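Local coordinates for sensor protein (Shewanella oneidensis, PDB 3LIC), which is a putative membrane-bound histidine kinase of a two-component system, whose extracellular PDC-fold domain probably senses a signal outside the cell, at residues I6-R9 with L10-L14. Numbering follows the deposited sequence.
Sequences IEKR and LYENL
Leu-10 packs back against Ile-6, four residues earlier in the same helix. With CG of Leu-10 anti to its carbonyl carbon (chi1 -66°), CD1 comes alongside Ile-6 CG2 at 4.1 Å, the two side chains pointing the same way. The backbone follows the same i to i+4 spacing: Leu-10 N gives a nearly straight bond of 2.9 Å to Ile-6 O, close to the line of that carbonyl. Arg-9 contributes mostly through its backbone: its O takes Asn-13 N at 3.1 Å and, weakly, Glu-12 N. One residue further along from the Ile-6 and Leu-10 pair, Glu-7 lies beside Tyr-11, where CG of the glutamate is 3.8 Å from CE2 of the ring and the carboxylate is turned 41° from the ring plane.

All this belongs to the long N-terminal helix 2-46, which runs along both sheets of the double-PDC sensor domain; here, where the chain's N-terminus and the C-terminal helix 262-268 lie together, is probably the membrane-side end. Leu-10 packs on Leu-243 of strand 241-248 and on Leu-265 and Phe-266 of helix 262-268, while Tyr-11 rests on Leu-243, Gln-231 and Ser-233. Replacing Tyr-11 by an alanine would probably strip the aliphatic part of Glu-7 of its neighbour and open a gap over strand 230-235. On the solvent side the lysine chain of Lys-8 slants across the carboxylate of Glu-12: Lys-8 CE lies 3.2 Å from Glu-12 OE2, and NZ, at 3.8 Å from the same oxygen, makes only a long salt bridge.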
ATOM      1  N   ILE A   6      21.844  -9.589  26.478  1.00 22.30           N
ATOM      2  CA  ILE A   6      21.917  -8.462  25.560  1.00 24.12           C
ATOM      3  C   ILE A   6      20.948  -8.756  24.419  1.00 24.99           C
ATOM      4  O   ILE A   6      20.082  -7.938  24.112  1.00 25.56           O
ATOM      5  CB  ILE A   6      23.355  -8.244  25.051  1.00 24.29           C
ATOM      6  CG1 ILE A   6      24.213  -7.591  26.167  1.00 26.66           C
ATOM      7  CG2 ILE A   6      23.387  -7.384  23.815  1.00 25.91           C
ATOM      8  CD1 ILE A   6      25.772  -7.540  25.837  1.00 20.76           C
ATOM      9  N   GLU A   7      21.018  -9.977  23.883  1.00 24.56           N
ATOM     10  CA  GLU A   7      20.092 -10.411  22.837  1.00 26.10           C
ATOM     11  C   GLU A   7      18.600 -10.371  23.216  1.00 25.36           C
ATOM     12  O   GLU A   7      17.776  -9.974  22.415  1.00 24.29           O
ATOM     13  CB  GLU A   7      20.422 -11.809  22.317  1.00 25.48           C
ATOM     14  CG  GLU A   7      19.498 -12.220  21.180  1.00 29.50           C
ATOM     15  CD  GLU A   7      20.010 -13.462  20.487  1.00 35.51           C
ATOM     16  OE1 GLU A   7      19.882 -14.559  21.090  1.00 36.50           O
ATOM     17  OE2 GLU A   7      20.583 -13.325  19.365  1.00 40.38           O
ATOM     18  N   LYS A   8      18.266 -10.825  24.417  1.00 24.69           N
ATOM     19  CA  LYS A   8      16.907 -10.766  24.834  1.00 25.12           C
ATOM     20  C   LYS A   8      16.407  -9.282  24.909  1.00 25.73           C
ATOM     21  O   LYS A   8      15.258  -8.994  24.573  1.00 25.12           O
ATOM     22  CB  LYS A   8      16.777 -11.476  26.141  1.00 24.77           C
ATOM     23  CG  LYS A   8      15.436 -11.427  26.762  1.00 28.33           C
ATOM     24  CD  LYS A   8      15.583 -11.713  28.243  1.00 34.76           C
ATOM     25  CE  LYS A   8      14.416 -11.076  29.057  1.00 39.47           C
ATOM     26  NZ  LYS A   8      13.486 -12.144  29.518  1.00 41.92           N
ATOM     27  N   ARG A   9      17.272  -8.351  25.311  1.00 25.81           N
ATOM     28  CA  ARG A   9      16.901  -6.934  25.363  1.00 26.00           C
ATOM     29  C   ARG A   9      16.741  -6.398  23.941  1.00 25.40           C
ATOM     30  O   ARG A   9      15.841  -5.614  23.699  1.00 26.54           O
ATOM     31  CB  ARG A   9      17.982  -6.103  26.082  1.00 25.95           C
ATOM     32  CG  ARG A   9      17.597  -4.683  26.515  1.00 29.81           C
ATOM     33  CD  ARG A   9      18.715  -4.145  27.489  0.50 30.69           C
ATOM     34  NE  ARG A   9      19.441  -5.278  28.094  0.50 28.89           N
ATOM     35  CZ  ARG A   9      20.738  -5.280  28.377  0.50 27.92           C
ATOM     36  NH1 ARG A   9      21.451  -4.199  28.149  0.50 28.38           N
ATOM     37  NH2 ARG A   9      21.330  -6.360  28.897  0.50 29.19           N
ATOM     38  N   LEU A  10      17.637  -6.771  23.028  1.00 24.02           N
ATOM     39  CA  LEU A  10      17.534  -6.359  21.645  1.00 24.19           C
ATOM     40  C   LEU A  10      16.199  -6.772  21.032  1.00 24.16           C
ATOM     41  O   LEU A  10      15.575  -5.984  20.292  1.00 23.09           O
ATOM     42  CB  LEU A  10      18.693  -6.889  20.766  1.00 23.09           C
ATOM     43  CG  LEU A  10      20.069  -6.307  21.128  1.00 24.92           C
ATOM     44  CD1 LEU A  10      21.214  -6.969  20.330  1.00 14.80           C
ATOM     45  CD2 LEU A  10      20.080  -4.726  20.993  1.00 21.76           C
ATOM     46  N   TYR A  11      15.766  -8.005  21.303  1.00 24.56           N
ATOM     47  CA  TYR A  11      14.502  -8.489  20.737  1.00 25.69           C
ATOM     48  C   TYR A  11      13.296  -7.760  21.341  1.00 26.77           C
ATOM     49  O   TYR A  11      12.247  -7.585  20.667  1.00 27.29           O
ATOM     50  CB  TYR A  11      14.335  -9.995  20.918  1.00 24.73           C
ATOM     51  CG  TYR A  11      14.965 -10.801  19.796  1.00 27.30           C
ATOM     52  CD1 TYR A  11      14.686 -10.506  18.443  1.00 23.33           C
ATOM     53  CD2 TYR A  11      15.846 -11.863  20.080  1.00 24.78           C
ATOM     54  CE1 TYR A  11      15.280 -11.238  17.432  1.00 27.44           C
ATOM     55  CE2 TYR A  11      16.423 -12.620  19.062  1.00 23.88           C
ATOM     56  CZ  TYR A  11      16.138 -12.306  17.752  1.00 26.98           C
ATOM     57  OH  TYR A  11      16.688 -13.053  16.763  1.00 27.23           O
ATOM     58  N   GLU A  12      13.410  -7.383  22.613  1.00 25.92           N
ATOM     59  CA  GLU A  12      12.267  -6.729  23.257  1.00 27.23           C
ATOM     60  C   GLU A  12      12.082  -5.361  22.613  1.00 26.87           C
ATOM     61  O   GLU A  12      10.989  -4.960  22.364  1.00 26.16           O
ATOM     62  CB  GLU A  12      12.467  -6.636  24.773  1.00 27.31           C
ATOM     63  CG  GLU A  12      12.660  -8.029  25.379  1.00 31.65           C
ATOM     64  CD  GLU A  12      12.805  -8.019  26.896  1.00 37.98           C
ATOM     65  OE1 GLU A  12      13.315  -6.997  27.446  1.00 40.30           O
ATOM     66  OE2 GLU A  12      12.424  -9.045  27.513  1.00 37.64           O
ATOM     67  N   ASN A  13      13.182  -4.686  22.301  1.00 27.99           N
ATOM     68  CA  ASN A  13      13.135  -3.366  21.716  1.00 29.38           C
ATOM     69  C   ASN A  13      12.621  -3.477  20.290  1.00 28.51           C
ATOM     70  O   ASN A  13      11.790  -2.698  19.886  1.00 29.23           O
ATOM     71  CB  ASN A  13      14.506  -2.708  21.705  1.00 29.98           C
ATOM     72  CG  ASN A  13      15.014  -2.382  23.103  1.00 33.34           C
ATOM     73  OD1 ASN A  13      14.272  -2.437  24.077  1.00 37.08           O
ATOM     74  ND2 ASN A  13      16.302  -2.064  23.203  1.00 34.69           N
ATOM     75  N   LEU A  14      13.115  -4.463  19.548  1.00 27.89           N
ATOM     76  CA  LEU A  14      12.640  -4.691  18.181  1.00 26.19           C
ATOM     77  C   LEU A  14      11.153  -4.998  18.212  1.00 25.14           C
ATOM     78  O   LEU A  14      10.456  -4.547  17.298  1.00 24.58           O
ATOM     79  CB  LEU A  14      13.412  -5.797  17.426  1.00 24.98           C
ATOM     80  CG  LEU A  14      14.814  -5.441  16.932  1.00 23.27           C
ATOM     81  CD1 LEU A  14      15.566  -6.718  16.540  1.00 19.28           C
ATOM     82  CD2 LEU A  14      14.892  -4.406  15.752  1.00 21.46           C
TER